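Local coordinates for protein beta-N-acetylhexosaminidase (Thermotoga neapolitana, PDB 5BZA) that probably hydrolyses terminal non-reducing N-acetyl-D-hexosamine residues from N-acetyl-beta-D-hexosaminides, as a family 3 glycoside hydrolase, at residues B[39-44]-B[370-375]; B[425-430]-B[437-442]. All blocks are in the same frame, centred on the assembly; numbering follows the deposited sequence.

Contact 1 of 2, residues B[39-44]-B[370-375]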
# COMPACT_ATOMS: atom_id res chain seq x y z
N LEU B 39 -10.83 5.66 -3.29
CA LEU B 39 -9.52 5.07 -2.96
C LEU B 39 -8.38 6.04 -3.23
O LEU B 39 -7.37 6.02 -2.53
CB LEU B 39 -9.32 3.80 -3.74
CG LEU B 39 -10.36 2.74 -3.36
CD1 LEU B 39 -10.43 1.65 -4.42
CD2 LEU B 39 -10.01 2.11 -2.02
N SER B 40 -8.52 6.91 -4.23
CA SER B 40 -7.40 7.81 -4.52
C SER B 40 -7.31 8.94 -3.49
O SER B 40 -6.36 9.70 -3.50
CB SER B 40 -7.52 8.41 -5.92
OG SER B 40 -8.72 9.17 -6.03
N LYS B 41 -8.33 9.09 -2.66
CA LYS B 41 -8.29 10.07 -1.58
C LYS B 41 -8.29 9.32 -0.24
O LYS B 41 -9.34 8.97 0.32
CB LYS B 41 -9.46 11.06 -1.68
CG LYS B 41 -9.54 11.88 -3.04
CD LYS B 41 -10.79 12.78 -2.98
CE LYS B 41 -11.00 13.62 -4.22
NZ LYS B 41 -9.72 13.91 -4.91
N GLU B 42 -7.09 9.02 0.23
CA GLU B 42 -6.96 8.16 1.40
C GLU B 42 -7.76 8.67 2.59
O GLU B 42 -8.37 7.86 3.28
CB GLU B 42 -5.50 7.98 1.78
CG GLU B 42 -5.32 6.96 2.90
CD GLU B 42 -3.87 6.63 3.11
OE1 GLU B 42 -3.11 7.55 3.50
OE2 GLU B 42 -3.48 5.46 2.87
N TYR B 43 -7.79 9.98 2.83
CA TYR B 43 -8.62 10.48 3.92
C TYR B 43 -10.07 10.04 3.70
O TYR B 43 -10.76 9.63 4.66
CB TYR B 43 -8.53 12.01 4.06
CG TYR B 43 -8.83 12.80 2.81
CD1 TYR B 43 -7.82 13.10 1.90
CD2 TYR B 43 -10.11 13.28 2.55
CE1 TYR B 43 -8.08 13.83 0.77
CE2 TYR B 43 -10.39 14.00 1.41
CZ TYR B 43 -9.37 14.28 0.51
OH TYR B 43 -9.64 15.01 -0.64
N LEU B 44 -10.54 10.08 2.45
CA LEU B 44 -11.90 9.61 2.17
C LEU B 44 -12.07 8.14 2.42
O LEU B 44 -13.01 7.71 3.10
CB LEU B 44 -12.33 9.90 0.73
CG LEU B 44 -13.12 11.15 0.35
CD1 LEU B 44 -13.89 10.80 -0.93
CD2 LEU B 44 -14.07 11.62 1.45
N ILE B 370 -3.77 20.18 1.78
CA ILE B 370 -4.74 20.98 2.56
C ILE B 370 -5.84 21.73 1.74
O ILE B 370 -7.02 21.77 2.16
CB ILE B 370 -3.97 22.02 3.48
CG1 ILE B 370 -3.14 21.26 4.52
CG2 ILE B 370 -4.93 23.03 4.15
CD1 ILE B 370 -2.38 22.16 5.58
N PRO B 371 -5.46 22.37 0.63
CA PRO B 371 -6.49 23.05 -0.18
C PRO B 371 -7.60 22.12 -0.72
O PRO B 371 -8.78 22.47 -0.65
CB PRO B 371 -5.69 23.65 -1.34
CG PRO B 371 -4.32 23.85 -0.74
CD PRO B 371 -4.10 22.67 0.14
N GLU B 372 -7.21 20.96 -1.26
CA GLU B 372 -8.18 19.99 -1.76
C GLU B 372 -9.20 19.68 -0.66
O GLU B 372 -10.41 19.80 -0.86
CB GLU B 372 -7.47 18.71 -2.24
CG GLU B 372 -8.39 17.60 -2.78
CD GLU B 372 -7.66 16.27 -2.98
OE1 GLU B 372 -6.71 16.21 -3.81
OE2 GLU B 372 -7.99 15.28 -2.26
N VAL B 373 -8.70 19.37 0.53
CA VAL B 373 -9.57 18.96 1.63
C VAL B 373 -10.48 20.11 2.08
O VAL B 373 -11.68 19.94 2.37
CB VAL B 373 -8.73 18.49 2.83
CG1 VAL B 373 -9.65 17.97 3.94
CG2 VAL B 373 -7.71 17.43 2.41
N ALA B 374 -9.90 21.29 2.14
CA ALA B 374 -10.65 22.45 2.60
C ALA B 374 -11.79 22.70 1.64
O ALA B 374 -12.91 23.01 2.06
CB ALA B 374 -9.76 23.67 2.74
N LYS B 375 -11.51 22.56 0.34
CA LYS B 375 -12.55 22.76 -0.67
C LYS B 375 -13.80 21.87 -0.55
O LYS B 375 -14.89 22.31 -1.00
CB LYS B 375 -11.94 22.59 -2.06
CG LYS B 375 -11.15 23.82 -2.48
CD LYS B 375 -10.34 23.59 -3.73
CE LYS B 375 -9.60 24.87 -4.10
NZ LYS B 375 -8.46 24.61 -5.04
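Glu372 reaches from helix 364-377 to the side chains of Lys41 and Tyr43, at the start of helix 42-54. Its CB leads into a long chain: CG stands anti to the backbone N (chi1 179°) and the chain stays extended beyond it, which carries the carboxylate away from its own helix. CG is the first atom to near the other segment, lying 3.6 Å from Tyr43 OH. At CD the path comes up against two partners, Tyr43 OH at 3.3 Å and Lys41 NZ somewhat farther. The two oxygens then differ in role. OE1 comes no nearer than 3.9 Å to Lys41 NZ, whereas OE2 accepts from both neighbours. Tyr43 OH donates to OE2 at the ring edge, in its plane, though the modelled 2.3 Å from Tyr43 OH to Glu372 OE2 is too short to be trusted as a length. The carboxylate is turned 45° from that ring. Lys41 NZ adds a weak hydrogen bond to OE2 at 3.4 Å, within a salt bridge, and its positive charge would probably favour the ionised carboxylate. Val373, next along the helix, covers one face of the Tyr43 ring: its CG2 sits 4.2 Å from the ring centroid and 20° off the normal, a CH-pi contact. Lys41 CB lies over the opposite face, offset toward the rim, so the ring is sandwiched between aliphatic groups while its hydroxyl is engaged at the edge. Helix 452-463 adds Pro452 against Tyr43 and Tyr456 and Phe459 against Val373. The polar and apolar contacts together join a helix of the TIM barrel to a helix of the C-terminal domain, an interdomain contact of this two-domain family 3 hydrolase.

Contact 2 of 2, residues B[425-430]-B[437-442]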
# COMPACT_ATOMS: atom_id res chain seq x y z
N THR B 425 -10.15 35.07 11.87
CA THR B 425 -9.04 34.17 11.56
C THR B 425 -9.16 32.97 12.47
O THR B 425 -9.47 33.10 13.65
CB THR B 425 -7.67 34.82 11.74
OG1 THR B 425 -7.55 35.92 10.84
CG2 THR B 425 -6.55 33.81 11.44
N ILE B 426 -8.98 31.79 11.88
CA ILE B 426 -8.94 30.55 12.65
C ILE B 426 -7.55 29.99 12.50
O ILE B 426 -7.04 29.85 11.37
CB ILE B 426 -9.99 29.54 12.18
CG1 ILE B 426 -11.38 30.20 12.21
CG2 ILE B 426 -10.01 28.33 13.10
CD1 ILE B 426 -12.51 29.25 11.89
N TYR B 427 -6.94 29.70 13.66
CA TYR B 427 -5.59 29.19 13.70
C TYR B 427 -5.64 27.68 13.80
O TYR B 427 -6.20 27.12 14.76
CB TYR B 427 -4.80 29.77 14.88
CG TYR B 427 -4.56 31.24 14.69
CD1 TYR B 427 -3.49 31.68 13.91
CD2 TYR B 427 -5.41 32.19 15.26
CE1 TYR B 427 -3.28 33.00 13.69
CE2 TYR B 427 -5.19 33.56 15.05
CZ TYR B 427 -4.13 33.95 14.26
OH TYR B 427 -3.88 35.29 14.04
N PHE B 428 -5.05 27.03 12.80
CA PHE B 428 -4.95 25.58 12.83
C PHE B 428 -3.53 25.25 13.23
O PHE B 428 -2.60 25.40 12.43
CB PHE B 428 -5.31 24.95 11.46
CG PHE B 428 -6.76 25.11 11.07
CD1 PHE B 428 -7.24 26.31 10.57
CD2 PHE B 428 -7.65 24.03 11.17
CE1 PHE B 428 -8.59 26.46 10.19
CE2 PHE B 428 -9.01 24.17 10.79
CZ PHE B 428 -9.47 25.38 10.31
N ILE B 429 -3.34 24.80 14.47
CA ILE B 429 -2.00 24.46 14.90
C ILE B 429 -1.74 23.00 14.61
O ILE B 429 -2.25 22.12 15.29
CB ILE B 429 -1.72 24.80 16.40
CG1 ILE B 429 -1.46 26.32 16.54
CG2 ILE B 429 -0.39 24.19 16.82
CD1 ILE B 429 -2.63 27.16 16.97
N ILE B 430 -0.96 22.76 13.56
CA ILE B 430 -0.91 21.43 12.98
C ILE B 430 0.37 20.64 13.22
O ILE B 430 0.43 19.47 12.89
CB ILE B 430 -1.19 21.49 11.46
CG1 ILE B 430 -0.11 22.28 10.72
CG2 ILE B 430 -2.58 22.06 11.22
CD1 ILE B 430 -0.30 22.21 9.19
N LYS B 437 -0.15 28.02 23.03
CA LYS B 437 -0.05 29.00 24.13
C LYS B 437 0.02 30.45 23.61
O LYS B 437 -0.45 31.36 24.27
CB LYS B 437 1.12 28.69 25.07
CG LYS B 437 2.51 29.06 24.60
CD LYS B 437 3.57 28.59 25.62
CE LYS B 437 3.17 27.26 26.29
NZ LYS B 437 4.29 26.59 27.03
N PHE B 438 0.65 30.64 22.45
CA PHE B 438 0.91 31.96 21.90
C PHE B 438 -0.26 32.59 21.12
O PHE B 438 -0.06 33.56 20.40
CB PHE B 438 2.16 31.90 21.00
CG PHE B 438 3.38 31.41 21.72
CD1 PHE B 438 4.14 32.28 22.51
CD2 PHE B 438 3.80 30.08 21.62
CE1 PHE B 438 5.27 31.84 23.18
CE2 PHE B 438 4.93 29.63 22.30
CZ PHE B 438 5.67 30.52 23.08
N PHE B 439 -1.46 32.05 21.29
CA PHE B 439 -2.66 32.60 20.63
C PHE B 439 -3.82 32.74 21.62
O PHE B 439 -4.91 32.16 21.42
CB PHE B 439 -3.08 31.74 19.43
CG PHE B 439 -2.05 31.67 18.34
CD1 PHE B 439 -1.01 30.75 18.40
CD2 PHE B 439 -2.08 32.58 17.29
CE1 PHE B 439 -0.05 30.71 17.40
CE2 PHE B 439 -1.13 32.54 16.30
CZ PHE B 439 -0.11 31.61 16.35
N PRO B 440 -3.61 33.52 22.70
CA PRO B 440 -4.69 33.66 23.68
C PRO B 440 -5.84 34.46 23.09
O PRO B 440 -5.60 35.36 22.28
CB PRO B 440 -4.03 34.40 24.85
CG PRO B 440 -2.90 35.14 24.23
CD PRO B 440 -2.41 34.30 23.08
N GLY B 441 -7.06 34.18 23.52
CA GLY B 441 -8.24 34.82 22.98
C GLY B 441 -8.51 34.59 21.49
O GLY B 441 -9.47 35.11 20.94
N ARG B 442 -7.67 33.82 20.82
CA ARG B 442 -7.86 33.60 19.40
C ARG B 442 -8.67 32.33 19.16
O ARG B 442 -8.71 31.44 20.02
CB ARG B 442 -6.53 33.48 18.70
CG ARG B 442 -5.61 34.66 18.90
CD ARG B 442 -5.98 35.92 18.15
NE ARG B 442 -4.91 36.93 18.33
CZ ARG B 442 -4.58 37.83 17.41
NH1 ARG B 442 -5.23 37.84 16.24
NH2 ARG B 442 -3.59 38.71 17.64
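Tyr427 and Ile429 of strand 425-429 meet Phe439 and Arg442 of the loop that leads to strand 443-446, its parallel neighbour in the mixed sheet of the C-terminal alpha/beta domain. The loop ends in a type II beta turn from Phe439 to Arg442, in which Arg442 N bonds to Phe439 O at 3.3 Å and Gly441 takes the positive phi usual for the third position of such a turn. Aromatic contact dominates. Phe439 places CD2 over the centre of the Tyr427 ring, 3.6 Å above its plane, and the closest approach is Phe439 CE2 to Tyr427 CE1 at 3.4 Å. The planes are inclined at 39°, with centroids 4.5 Å apart, so the rings meet at a slant that fits no standard stacking class. Phe439 CG stands anti to its own carbonyl carbon (chi1 -62°), which swings the ring toward the strand. Aliphatic contacts flank the pair. Ile429 CD1 rests against Phe439 CD1 at 4.2 Å, and Arg442 CB lies 3.8 Å from Tyr427 CD2. The opposite face of the tyrosine ring is covered by Thr425 CG2 from within the strand. Placing a leucine at Tyr427 would probably leave Phe439 without the flat surface it packs on and the His417 carbonyl without its hydroxyl donor. Polar contacts point beyond the two segments: Tyr427 OH bonds to His417 O, while Arg442 NH1 and NH2 bond to the carbonyl oxygens of Leu420 and Leu418. These bonds anchor both polar ends at helix 411-418 and the loop after it. The guanidinium plane is turned 87° from the tyrosine ring, and its NH1 approaches Tyr427 OH to 3.6 Å without a hydrogen bond between them.

The centre of contact 1 lies about 15 Å from the centre of the chain, partly buried where the two domains meet; that of contact 2, buried within the C-terminal domain, lies about 37 Å from the chain centre. Their chemistry differs: the interdomain contact relies on a shared carboxylate oxygen as well as packing, whereas 425-430 and 437-442 meet through rings and aliphatic groups with no hydrogen bond across. Helix 364-377 packs on strands 347-352 and 380-386 of the sheet containing strand 425-429, and helix 452-463 packs on Tyr43 and Val373 of contact 1 and on Ile426 and Phe428 of segment 425-430. Segments 370-375 and 425-430 also touch, Ile370 CD1 packing 4.2 Å from Ile430 CD1.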